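Local coordinates for protein putative modification methylase (Thermus thermophilus, PDB 2ZIF) that probably methylates the N4 amino group of cytosine in DNA, using S-adenosyl-L-methionine as the methyl donor, at residues Asp28-Leu33 with Leu76-Arg81; Val44-Pro49 with Val239-Ala244; Leu24-Ala29 with Leu265-Ala270; Ala71-Leu76 with Ala117-Arg122. All coordinates share one frame; numbering follows the deposited sequence.

Overall arrangement
From the N terminus, the end of strand 23-26 makes interaction 3, which closes the widest loop of the four by reaching the start of helix 267-280. Interaction 1 sets out from the same stretch, at helix 29-34, and closes a short loop on helix 65-86. Strand 41-46 then departs within that short loop and finds strand 238-241 in interaction 2, so interactions 1 and 2 cross. Interaction 4 joins helix 65-86 to helix 115-124; it crosses interaction 1, with which it shares Leu-76, and falls within the spans of both 2 and 3. Interactions 1, 2 and 3 all touch S-adenosylmethionine, whereas interaction 4 extends the packing to the subunit interface.

Interaction 1: residues Asp28-Leu33 with Leu76-Arg81; sequences DAREVL and LDRVWR. With SAM (S-adenosylmethionine), chain D.
Val-79 presents both its methyl groups to helix 29-34, CG2 meeting Ala-29 CB at 4.1 Å and CG1 meeting Leu-33 CD1 at 4.2 Å. Its first torsion (chi1 178°) holds CG1 anti to the backbone N, which splits the two methyls between these partners one turn apart. Toward the surface the side chains of Arg-30 and Arg-78 cross, and Arg-30 CG packs on Arg-78 CB at 3.8 Å. Their guanidinium planes lie 39° apart, with Arg-30 NH1 at the edge of the Arg-78 group. These are two donors of like charge, so no hydrogen bond joins them. Behind this shell lies the adenine of S-adenosylmethionine: Ala-29 N gives a nearly straight bond to its N1, and its N6 donates to Asp-28 OD1 at 2.6 Å. Asp-28 is also the N-cap of the helix, OD2 taking the N-H of Glu-31 with its anti lone pair at 3.1 Å. One carboxylate thus fixes the helix start and reads the amino group. Phe-243 touches both Ala-29 and Val-79. Apolar contacts therefore carry the attraction here, while the arginine pair probably adds repulsion, perhaps eased by the carboxylates of Asp-28 and Glu-31 nearby.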
# COMPACT_ATOMS: atom_id res chain seq x y z
N ASP B 28 27.89 -4.33 -6.97
CA ASP B 28 27.01 -3.88 -5.91
C ASP B 28 26.30 -2.58 -6.28
O ASP B 28 26.94 -1.55 -6.52
CB ASP B 28 27.80 -3.68 -4.63
CG ASP B 28 26.97 -3.09 -3.52
OD1 ASP B 28 26.30 -3.86 -2.80
OD2 ASP B 28 26.97 -1.85 -3.38
N ALA B 29 24.97 -2.64 -6.29
CA ALA B 29 24.11 -1.51 -6.62
C ALA B 29 24.53 -0.18 -6.01
O ALA B 29 24.51 0.84 -6.70
CB ALA B 29 22.67 -1.84 -6.23
N ARG B 30 24.90 -0.18 -4.74
CA ARG B 30 25.31 1.06 -4.08
C ARG B 30 26.58 1.64 -4.67
O ARG B 30 26.61 2.81 -5.09
CB ARG B 30 25.53 0.82 -2.58
CG ARG B 30 25.48 2.09 -1.72
CD ARG B 30 26.56 3.12 -2.08
NE ARG B 30 27.91 2.58 -1.93
CZ ARG B 30 28.39 2.05 -0.81
NH1 ARG B 30 27.63 1.98 0.28
NH2 ARG B 30 29.64 1.58 -0.77
N GLU B 31 27.63 0.83 -4.71
CA GLU B 31 28.92 1.27 -5.23
C GLU B 31 28.87 1.61 -6.71
O GLU B 31 29.29 2.69 -7.11
CB GLU B 31 29.97 0.19 -4.95
CG GLU B 31 30.16 -0.09 -3.46
CD GLU B 31 31.01 -1.31 -3.18
OE1 GLU B 31 31.12 -1.69 -1.99
OE2 GLU B 31 31.57 -1.89 -4.13
N VAL B 32 28.35 0.69 -7.52
CA VAL B 32 28.28 0.91 -8.95
C VAL B 32 27.48 2.13 -9.38
O VAL B 32 27.92 2.88 -10.25
CB VAL B 32 27.71 -0.32 -9.67
CG1 VAL B 32 27.61 -0.05 -11.17
CG2 VAL B 32 28.60 -1.51 -9.40
N LEU B 33 26.31 2.35 -8.78
CA LEU B 33 25.50 3.51 -9.15
C LEU B 33 26.15 4.83 -8.74
O LEU B 33 25.94 5.86 -9.37
CB LEU B 33 24.09 3.43 -8.53
CG LEU B 33 23.17 2.24 -8.88
CD1 LEU B 33 21.77 2.52 -8.36
CD2 LEU B 33 23.14 2.01 -10.38
N LEU B 76 18.49 -0.69 1.46
CA LEU B 76 17.70 -0.27 0.30
C LEU B 76 17.71 1.25 0.09
O LEU B 76 17.73 1.73 -1.04
CB LEU B 76 16.25 -0.76 0.43
CG LEU B 76 15.94 -2.26 0.33
CD1 LEU B 76 14.42 -2.44 0.17
CD2 LEU B 76 16.65 -2.89 -0.86
N ASP B 77 17.68 2.01 1.19
CA ASP B 77 17.69 3.46 1.09
C ASP B 77 18.93 4.00 0.40
O ASP B 77 18.88 5.01 -0.29
CB ASP B 77 17.57 4.10 2.48
CG ASP B 77 16.16 4.06 3.02
OD1 ASP B 77 15.21 4.02 2.21
OD2 ASP B 77 16.00 4.10 4.25
N ARG B 78 20.06 3.31 0.60
CA ARG B 78 21.33 3.71 0.00
C ARG B 78 21.27 3.56 -1.51
O ARG B 78 22.06 4.16 -2.23
CB ARG B 78 22.48 2.85 0.55
CG ARG B 78 22.86 3.13 1.99
CD ARG B 78 23.44 1.89 2.66
NE ARG B 78 24.72 1.46 2.08
CZ ARG B 78 25.32 0.31 2.37
NH1 ARG B 78 24.76 -0.52 3.23
NH2 ARG B 78 26.49 0.00 1.82
N VAL B 79 20.34 2.73 -1.98
CA VAL B 79 20.20 2.53 -3.41
C VAL B 79 19.23 3.58 -3.95
O VAL B 79 19.48 4.19 -4.99
CB VAL B 79 19.70 1.11 -3.74
CG1 VAL B 79 19.52 0.94 -5.25
CG2 VAL B 79 20.70 0.09 -3.21
N TRP B 80 18.14 3.81 -3.22
CA TRP B 80 17.16 4.81 -3.65
C TRP B 80 17.85 6.20 -3.69
O TRP B 80 17.57 7.00 -4.59
CB TRP B 80 15.94 4.83 -2.69
CG TRP B 80 15.26 3.48 -2.39
CD1 TRP B 80 14.67 3.12 -1.21
CD2 TRP B 80 15.14 2.33 -3.26
NE1 TRP B 80 14.19 1.83 -1.29
CE2 TRP B 80 14.46 1.32 -2.53
CE3 TRP B 80 15.53 2.06 -4.58
CZ2 TRP B 80 14.17 0.06 -3.07
CZ3 TRP B 80 15.24 0.80 -5.12
CH2 TRP B 80 14.57 -0.19 -4.36
N ARG B 81 18.74 6.47 -2.73
CA ARG B 81 19.47 7.76 -2.69
C ARG B 81 20.23 8.01 -3.98
O ARG B 81 20.22 9.12 -4.52
CB ARG B 81 20.46 7.81 -1.51
CG ARG B 81 19.85 8.18 -0.18
CD ARG B 81 20.89 8.71 0.79
NE ARG B 81 20.29 8.99 2.10
CZ ARG B 81 19.93 8.07 2.99
NH1 ARG B 81 20.11 6.78 2.72
NH2 ARG B 81 19.37 8.43 4.14
N SAM D . 13.04 -8.78 -11.89
CA SAM D . 14.42 -9.29 -11.93
C SAM D . 14.77 -10.33 -13.02
O SAM D . 15.70 -11.11 -12.80
OXT SAM D . 14.11 -10.30 -14.06
CB SAM D . 14.84 -9.92 -10.58
CG SAM D . 15.52 -8.71 -9.46
SD SAM D . 15.72 -9.54 -7.84
CE SAM D . 14.12 -9.29 -7.01
C5' SAM D . 16.95 -8.56 -6.94
C4' SAM D . 18.39 -8.70 -7.47
O4' SAM D . 19.27 -7.86 -6.75
C3' SAM D . 18.98 -10.12 -7.41
O3' SAM D . 19.21 -10.66 -8.70
C2' SAM D . 20.17 -9.97 -6.47
O2' SAM D . 21.32 -10.69 -6.93
C1' SAM D . 20.52 -8.49 -6.62
N9 SAM D . 21.16 -7.84 -5.46
C8 SAM D . 21.04 -8.01 -4.12
N7 SAM D . 21.81 -7.19 -3.40
C5 SAM D . 22.51 -6.41 -4.33
C6 SAM D . 23.44 -5.38 -4.32
N6 SAM D . 23.93 -4.87 -3.16
N1 SAM D . 23.91 -4.84 -5.50
C2 SAM D . 23.46 -5.31 -6.68
N3 SAM D . 22.55 -6.31 -6.77
C4 SAM D . 22.09 -6.83 -5.61

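Interaction 2: residues Val44-Pro49 with Val239-Ala244; sequences VVTSPP and VLDPFA. With SAM (S-adenosylmethionine), chain D.
Asp-241 OD1 is gripped by two donors from opposite faces of its carboxylate plane: Thr-46 OG1 at 2.7 Å, reaching it from well above that plane, and Phe-243 N at 2.8 Å, which closes an Asx turn. Thr-46 holds OG1 anti to its backbone N (chi1 -175°), which directs the hydroxyl at the carboxylate and also sets it at the edge of the Phe-243 ring. The other oxygen, OD2, is hydrogen-bonded to Thr-249. Over the face of the same ring stands Pro-49 CD, a CH-pi contact 3.6 Å from the ring centroid and only 5° off the normal. Earlier in the strands, Val-45 N bonds to Leu-240 O at 2.9 Å, and the side chains of Val-44 and Leu-240 run side by side, with Val-44 CG2 3.5 Å from Leu-240 CB. A water held by Ser-47 N also reaches the amino group of S-adenosylmethionine, while Pro-49 CB packs on C8 of its adenine at 3.6 Å. Two adjacent parallel strands of a Rossmann-like sheet here deliver the two signatures of amino-methyltransferases to the cofactor pocket: the S-P-P-Y motif, begun by Ser-47 to Pro-49, and the D-P-F segment of the cofactor-binding loop.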
# COMPACT_ATOMS: atom_id res chain seq x y z
N VAL B 44 13.50 4.24 -13.71
CA VAL B 44 14.02 3.07 -13.00
C VAL B 44 12.88 2.09 -12.68
O VAL B 44 11.90 2.45 -12.03
CB VAL B 44 14.69 3.45 -11.67
CG1 VAL B 44 14.97 2.19 -10.85
CG2 VAL B 44 16.00 4.20 -11.94
N VAL B 45 12.98 0.86 -13.19
CA VAL B 45 12.00 -0.17 -12.88
C VAL B 45 12.78 -1.31 -12.24
O VAL B 45 13.76 -1.81 -12.81
CB VAL B 45 11.29 -0.72 -14.13
CG1 VAL B 45 10.27 -1.78 -13.69
CG2 VAL B 45 10.60 0.40 -14.88
N THR B 46 12.34 -1.72 -11.05
CA THR B 46 13.05 -2.78 -10.36
C THR B 46 12.23 -3.42 -9.26
O THR B 46 11.16 -2.94 -8.89
CB THR B 46 14.37 -2.23 -9.73
OG1 THR B 46 15.13 -3.31 -9.15
CG2 THR B 46 14.05 -1.20 -8.65
N SER B 47 12.77 -4.51 -8.73
CA SER B 47 12.15 -5.25 -7.65
C SER B 47 13.27 -5.49 -6.65
O SER B 47 14.26 -6.16 -6.95
CB SER B 47 11.61 -6.57 -8.19
OG SER B 47 10.64 -7.11 -7.30
N PRO B 48 13.13 -4.96 -5.43
CA PRO B 48 14.18 -5.17 -4.44
C PRO B 48 14.45 -6.65 -4.16
O PRO B 48 13.58 -7.49 -4.37
CB PRO B 48 13.65 -4.44 -3.21
CG PRO B 48 12.18 -4.62 -3.35
CD PRO B 48 11.93 -4.38 -4.81
N PRO B 49 15.66 -6.97 -3.70
CA PRO B 49 16.05 -8.34 -3.39
C PRO B 49 15.27 -8.99 -2.25
O PRO B 49 14.77 -8.31 -1.36
CB PRO B 49 17.55 -8.22 -3.09
CG PRO B 49 17.73 -6.79 -2.68
CD PRO B 49 16.82 -6.06 -3.63
N VAL B 239 16.70 3.41 -19.18
CA VAL B 239 15.91 2.73 -18.17
C VAL B 239 16.87 1.99 -17.24
O VAL B 239 17.75 1.26 -17.69
CB VAL B 239 14.91 1.75 -18.82
CG1 VAL B 239 14.14 0.98 -17.75
CG2 VAL B 239 13.93 2.55 -19.68
N LEU B 240 16.71 2.19 -15.93
CA LEU B 240 17.59 1.56 -14.97
C LEU B 240 16.94 0.54 -14.04
O LEU B 240 15.81 0.72 -13.60
CB LEU B 240 18.23 2.64 -14.09
CG LEU B 240 19.61 2.45 -13.43
CD1 LEU B 240 19.81 3.58 -12.44
CD2 LEU B 240 19.73 1.13 -12.72
N ASP B 241 17.67 -0.54 -13.77
CA ASP B 241 17.24 -1.56 -12.84
C ASP B 241 18.52 -1.92 -12.08
O ASP B 241 19.38 -2.62 -12.62
CB ASP B 241 16.71 -2.82 -13.54
CG ASP B 241 16.13 -3.82 -12.56
OD1 ASP B 241 16.54 -3.80 -11.39
OD2 ASP B 241 15.26 -4.64 -12.96
N PRO B 242 18.66 -1.44 -10.84
CA PRO B 242 19.86 -1.73 -10.05
C PRO B 242 19.92 -3.18 -9.56
O PRO B 242 20.95 -3.63 -9.06
CB PRO B 242 19.77 -0.75 -8.88
CG PRO B 242 18.72 0.24 -9.28
CD PRO B 242 17.75 -0.58 -10.07
N PHE B 243 18.80 -3.89 -9.68
CA PHE B 243 18.72 -5.28 -9.24
C PHE B 243 18.21 -6.12 -10.40
O PHE B 243 17.19 -6.79 -10.29
CB PHE B 243 17.75 -5.39 -8.06
CG PHE B 243 18.09 -4.49 -6.91
CD1 PHE B 243 17.26 -3.43 -6.57
CD2 PHE B 243 19.26 -4.69 -6.18
CE1 PHE B 243 17.57 -2.59 -5.51
CE2 PHE B 243 19.58 -3.84 -5.12
CZ PHE B 243 18.74 -2.79 -4.78
N ALA B 244 18.94 -6.08 -11.51
CA ALA B 244 18.55 -6.76 -12.74
C ALA B 244 18.28 -8.26 -12.74
O ALA B 244 17.44 -8.71 -13.51
CB ALA B 244 19.58 -6.43 -13.82
N SAM D . 13.04 -8.78 -11.89
CA SAM D . 14.42 -9.29 -11.93
C SAM D . 14.77 -10.33 -13.02
O SAM D . 15.70 -11.11 -12.80
OXT SAM D . 14.11 -10.30 -14.06
CB SAM D . 14.84 -9.92 -10.58
CG SAM D . 15.52 -8.71 -9.46
SD SAM D . 15.72 -9.54 -7.84
CE SAM D . 14.12 -9.29 -7.01
C5' SAM D . 16.95 -8.56 -6.94
C4' SAM D . 18.39 -8.70 -7.47
O4' SAM D . 19.27 -7.86 -6.75
C3' SAM D . 18.98 -10.12 -7.41
O3' SAM D . 19.21 -10.66 -8.70
C2' SAM D . 20.17 -9.97 -6.47
O2' SAM D . 21.32 -10.69 -6.93
C1' SAM D . 20.52 -8.49 -6.62
N9 SAM D . 21.16 -7.84 -5.46
C8 SAM D . 21.04 -8.01 -4.12
N7 SAM D . 21.81 -7.19 -3.40
C5 SAM D . 22.51 -6.41 -4.33
C6 SAM D . 23.44 -5.38 -4.32
N6 SAM D . 23.93 -4.87 -3.16
N1 SAM D . 23.91 -4.84 -5.50
C2 SAM D . 23.46 -5.31 -6.68
N3 SAM D . 22.55 -6.31 -6.77
C4 SAM D . 22.09 -6.83 -5.61
O HOH W 1 14.31 -6.24 -10.50

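Interaction 3: residues Leu24-Ala29 with Leu265-Ala270; sequences LHVGDA and LVPRYA. With SAM (S-adenosylmethionine), chain D.
Val-26 forks over the first turn of helix 267-280. From CB, with CG1 anti to the backbone N (chi1 -175°), that branch runs to Pro-267, 3.8 Å from its CA and 4.0 Å from its CB; the other branch, CG2, meets Ala-270 CB at 3.7 Å. The same alanine methyl is touched by Leu-24 CD1 at 3.5 Å, so two residues of strand 23-26 hold Ala-270 from two directions. Beyond the strand the backbones themselves come close: Gly-27 O lies 3.2 Å from Leu-265 CA, a CH...O contact. The Leu-265 side chain serves both sides: CD1 lies 4.0 Å from Gly-27 O, while CB is 3.5 Å from N3 of the adenine and CD2 is beside C5. Next to it, Val-266 CG1 sits over the centre of the Tyr-269 ring, 3.8 Å above the plane, and the edge of that ring faces O2' of the ribose. Val-266 N is hydrogen-bonded to Glu-264, whose other carboxylate oxygen binds S-adenosylmethionine. The helix start is thus fixed to a residue that holds the ligand. The loop leaving one parallel strand and the strand-to-helix junction after strand 259-264 together frame the adenosine site, as in the Rossmann-like fold of S-adenosylmethionine-dependent methyltransferases, where an acidic residue ending the second strand of the cofactor-binding half typically receives the ribose.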
# COMPACT_ATOMS: atom_id res chain seq x y z
N LEU B 24 25.03 -4.04 -18.66
CA LEU B 24 24.71 -4.65 -17.37
C LEU B 24 26.02 -4.69 -16.58
O LEU B 24 26.96 -5.39 -16.95
CB LEU B 24 24.17 -6.06 -17.56
CG LEU B 24 23.29 -6.65 -16.45
CD1 LEU B 24 23.47 -8.16 -16.44
CD2 LEU B 24 23.64 -6.05 -15.09
N HIS B 25 26.08 -3.94 -15.49
CA HIS B 25 27.27 -3.90 -14.64
C HIS B 25 27.18 -4.95 -13.54
O HIS B 25 26.23 -4.96 -12.75
CB HIS B 25 27.42 -2.51 -14.01
CG HIS B 25 27.61 -1.41 -15.01
ND1 HIS B 25 28.85 -0.87 -15.29
CD2 HIS B 25 26.73 -0.77 -15.82
CE1 HIS B 25 28.72 0.05 -16.22
NE2 HIS B 25 27.45 0.13 -16.57
N VAL B 26 28.17 -5.84 -13.49
CA VAL B 26 28.19 -6.88 -12.46
C VAL B 26 28.85 -6.28 -11.23
O VAL B 26 30.04 -5.97 -11.23
CB VAL B 26 28.98 -8.11 -12.92
CG1 VAL B 26 28.88 -9.21 -11.87
CG2 VAL B 26 28.44 -8.60 -14.24
N GLY B 27 28.05 -6.09 -10.18
CA GLY B 27 28.56 -5.51 -8.96
C GLY B 27 27.49 -5.13 -7.95
O GLY B 27 26.33 -5.56 -8.06
N ASP B 28 27.89 -4.33 -6.97
CA ASP B 28 27.01 -3.88 -5.91
C ASP B 28 26.30 -2.58 -6.28
O ASP B 28 26.94 -1.55 -6.52
CB ASP B 28 27.80 -3.68 -4.63
CG ASP B 28 26.97 -3.09 -3.52
OD1 ASP B 28 26.30 -3.86 -2.80
OD2 ASP B 28 26.97 -1.85 -3.38
N ALA B 29 24.97 -2.64 -6.29
CA ALA B 29 24.11 -1.51 -6.62
C ALA B 29 24.53 -0.18 -6.01
O ALA B 29 24.51 0.84 -6.70
CB ALA B 29 22.67 -1.84 -6.23
N LEU B 265 24.52 -8.12 -8.71
CA LEU B 265 25.59 -8.64 -7.86
C LEU B 265 26.12 -10.01 -8.28
O LEU B 265 27.32 -10.26 -8.25
CB LEU B 265 25.09 -8.71 -6.42
CG LEU B 265 26.07 -9.15 -5.32
CD1 LEU B 265 27.32 -8.27 -5.34
CD2 LEU B 265 25.37 -9.05 -3.97
N VAL B 266 25.22 -10.90 -8.69
CA VAL B 266 25.63 -12.24 -9.06
C VAL B 266 25.98 -12.44 -10.53
O VAL B 266 25.10 -12.43 -11.40
CB VAL B 266 24.55 -13.27 -8.64
CG1 VAL B 266 25.02 -14.68 -8.95
CG2 VAL B 266 24.24 -13.12 -7.15
N PRO B 267 27.28 -12.64 -10.82
CA PRO B 267 27.77 -12.85 -12.18
C PRO B 267 27.03 -13.96 -12.89
O PRO B 267 26.81 -13.89 -14.10
CB PRO B 267 29.25 -13.16 -11.96
CG PRO B 267 29.29 -13.74 -10.59
CD PRO B 267 28.37 -12.81 -9.85
N ARG B 268 26.63 -14.99 -12.14
CA ARG B 268 25.91 -16.10 -12.75
C ARG B 268 24.57 -15.63 -13.31
O ARG B 268 24.14 -16.09 -14.37
CB ARG B 268 25.70 -17.23 -11.72
CG ARG B 268 25.12 -18.51 -12.33
CD ARG B 268 25.38 -19.72 -11.45
NE ARG B 268 24.75 -19.61 -10.13
CZ ARG B 268 23.48 -19.90 -9.89
NH1 ARG B 268 22.69 -20.34 -10.87
NH2 ARG B 268 22.99 -19.75 -8.66
N TYR B 269 23.93 -14.70 -12.61
CA TYR B 269 22.64 -14.17 -13.05
C TYR B 269 22.86 -13.23 -14.23
O TYR B 269 22.12 -13.27 -15.20
CB TYR B 269 21.96 -13.41 -11.91
CG TYR B 269 21.58 -14.25 -10.70
CD1 TYR B 269 21.26 -13.65 -9.48
CD2 TYR B 269 21.56 -15.65 -10.77
CE1 TYR B 269 20.93 -14.41 -8.37
CE2 TYR B 269 21.22 -16.42 -9.65
CZ TYR B 269 20.91 -15.79 -8.46
OH TYR B 269 20.60 -16.54 -7.34
N ALA B 270 23.88 -12.39 -14.13
CA ALA B 270 24.18 -11.46 -15.21
C ALA B 270 24.41 -12.24 -16.51
O ALA B 270 23.97 -11.82 -17.58
CB ALA B 270 25.42 -10.63 -14.86
N SAM D . 13.04 -8.78 -11.89
CA SAM D . 14.42 -9.29 -11.93
C SAM D . 14.77 -10.33 -13.02
O SAM D . 15.70 -11.11 -12.80
OXT SAM D . 14.11 -10.30 -14.06
CB SAM D . 14.84 -9.92 -10.58
CG SAM D . 15.52 -8.71 -9.46
SD SAM D . 15.72 -9.54 -7.84
CE SAM D . 14.12 -9.29 -7.01
C5' SAM D . 16.95 -8.56 -6.94
C4' SAM D . 18.39 -8.70 -7.47
O4' SAM D . 19.27 -7.86 -6.75
C3' SAM D . 18.98 -10.12 -7.41
O3' SAM D . 19.21 -10.66 -8.70
C2' SAM D . 20.17 -9.97 -6.47
O2' SAM D . 21.32 -10.69 -6.93
C1' SAM D . 20.52 -8.49 -6.62
N9 SAM D . 21.16 -7.84 -5.46
C8 SAM D . 21.04 -8.01 -4.12
N7 SAM D . 21.81 -7.19 -3.40
C5 SAM D . 22.51 -6.41 -4.33
C6 SAM D . 23.44 -5.38 -4.32
N6 SAM D . 23.93 -4.87 -3.16
N1 SAM D . 23.91 -4.84 -5.50
C2 SAM D . 23.46 -5.31 -6.68
N3 SAM D . 22.55 -6.31 -6.77
C4 SAM D . 22.09 -6.83 -5.61

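Interaction 4: residues Ala71-Leu76 with Ala117-Arg122; sequences AFLDEL and ADIQVR
Helices 65-86 and 115-124 pass with their local axes 10.8 Å apart and at -49°, and approach most nearly at Leu-73 and Ile-119. Leu-73 is central to the packing: its CD1 rests on Asp-118 CB at 3.6 Å, while its CB lies 3.4 Å from Arg-122 CZ, over the centre of one guanidinium face. Deeper in, Leu-76 CD1 meets Ile-119 CD1 at 4.0 Å, close to strand 91-101, on which Ile-119 also packs. The Arg-122 chain, extended from CG to NE, crosses Leu-73 and carries its NH1 to Asp-74 OD2 at 2.9 Å. This salt bridge is fairly straight (163° at the hydrogen) and lies in the guanidinium plane, but it meets the carboxylate on its anti side and out of its plane, the two flat groups standing 59° apart. NH1 is shared with Asp-77, its stronger partner. Asp-118 directs its carboxylate elsewhere: OD2 is hydrogen-bonded to Tyr-69 and forms a salt bridge with Arg-124 of the second subunit. A guanidinium lying flat on a leucine and paired at its edge with two aspartates has its rotation restricted, and the acidic neighbours would be expected to stabilise its positive charge.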
# COMPACT_ATOMS: atom_id res chain seq x y z
N ALA B 71 17.27 -2.70 9.23
CA ALA B 71 18.61 -2.65 8.64
C ALA B 71 18.53 -2.91 7.14
O ALA B 71 19.21 -2.24 6.35
CB ALA B 71 19.52 -3.67 9.31
N PHE B 72 17.72 -3.88 6.74
CA PHE B 72 17.56 -4.19 5.32
C PHE B 72 17.02 -2.94 4.64
O PHE B 72 17.47 -2.57 3.56
CB PHE B 72 16.58 -5.36 5.12
CG PHE B 72 16.23 -5.62 3.68
CD1 PHE B 72 17.22 -5.97 2.76
CD2 PHE B 72 14.92 -5.50 3.23
CE1 PHE B 72 16.91 -6.18 1.42
CE2 PHE B 72 14.60 -5.71 1.89
CZ PHE B 72 15.59 -6.05 0.98
N LEU B 73 16.07 -2.28 5.29
CA LEU B 73 15.49 -1.05 4.75
C LEU B 73 16.58 -0.00 4.57
O LEU B 73 16.61 0.72 3.58
CB LEU B 73 14.40 -0.51 5.68
CG LEU B 73 13.07 -1.27 5.74
CD1 LEU B 73 12.13 -0.59 6.71
CD2 LEU B 73 12.45 -1.31 4.35
N ASP B 74 17.48 0.08 5.55
CA ASP B 74 18.58 1.04 5.50
C ASP B 74 19.47 0.77 4.30
O ASP B 74 19.97 1.70 3.66
CB ASP B 74 19.37 0.99 6.81
CG ASP B 74 18.64 1.68 7.97
OD1 ASP B 74 18.95 1.37 9.14
OD2 ASP B 74 17.78 2.56 7.72
N GLU B 75 19.67 -0.51 3.99
CA GLU B 75 20.48 -0.90 2.83
C GLU B 75 19.78 -0.40 1.57
O GLU B 75 20.40 0.24 0.72
CB GLU B 75 20.61 -2.42 2.74
CG GLU B 75 21.49 -3.07 3.78
CD GLU B 75 21.42 -4.59 3.73
OE1 GLU B 75 21.68 -5.18 2.65
OE2 GLU B 75 21.10 -5.22 4.77
N LEU B 76 18.49 -0.69 1.46
CA LEU B 76 17.70 -0.27 0.30
C LEU B 76 17.71 1.25 0.09
O LEU B 76 17.73 1.73 -1.04
CB LEU B 76 16.25 -0.76 0.43
CG LEU B 76 15.94 -2.26 0.33
CD1 LEU B 76 14.42 -2.44 0.17
CD2 LEU B 76 16.65 -2.89 -0.86
N ALA B 117 4.97 -0.40 2.33
CA ALA B 117 4.66 0.80 3.10
C ALA B 117 5.93 1.46 3.63
O ALA B 117 6.08 2.67 3.56
CB ALA B 117 3.70 0.45 4.26
N ASP B 118 6.84 0.65 4.15
CA ASP B 118 8.10 1.16 4.66
C ASP B 118 8.92 1.80 3.56
O ASP B 118 9.58 2.82 3.81
CB ASP B 118 8.91 0.04 5.31
CG ASP B 118 8.42 -0.27 6.71
OD1 ASP B 118 8.41 0.66 7.54
OD2 ASP B 118 8.03 -1.43 6.97
N ILE B 119 8.89 1.23 2.36
CA ILE B 119 9.66 1.79 1.26
C ILE B 119 9.03 3.13 0.85
O ILE B 119 9.75 4.07 0.53
CB ILE B 119 9.74 0.84 0.05
CG1 ILE B 119 10.64 -0.36 0.39
CG2 ILE B 119 10.32 1.57 -1.16
CD1 ILE B 119 10.57 -1.48 -0.64
N GLN B 120 7.70 3.21 0.87
CA GLN B 120 7.03 4.45 0.50
C GLN B 120 7.38 5.58 1.47
O GLN B 120 7.71 6.68 1.04
CB GLN B 120 5.51 4.27 0.45
CG GLN B 120 4.95 3.96 -0.92
CD GLN B 120 3.44 3.93 -0.94
OE1 GLN B 120 2.82 3.21 -0.16
NE2 GLN B 120 2.84 4.70 -1.83
N VAL B 121 7.30 5.31 2.77
CA VAL B 121 7.61 6.33 3.76
C VAL B 121 9.06 6.80 3.59
O VAL B 121 9.32 8.00 3.47
CB VAL B 121 7.39 5.80 5.20
CG1 VAL B 121 7.80 6.85 6.23
CG2 VAL B 121 5.92 5.43 5.38
N ARG B 122 9.98 5.85 3.57
CA ARG B 122 11.40 6.17 3.42
C ARG B 122 11.80 6.89 2.14
O ARG B 122 12.85 7.54 2.10
CB ARG B 122 12.23 4.91 3.59
CG ARG B 122 12.37 4.47 5.04
CD ARG B 122 12.74 3.01 5.12
NE ARG B 122 12.94 2.56 6.49
CZ ARG B 122 14.11 2.58 7.12
NH1 ARG B 122 15.18 3.03 6.50
NH2 ARG B 122 14.21 2.12 8.36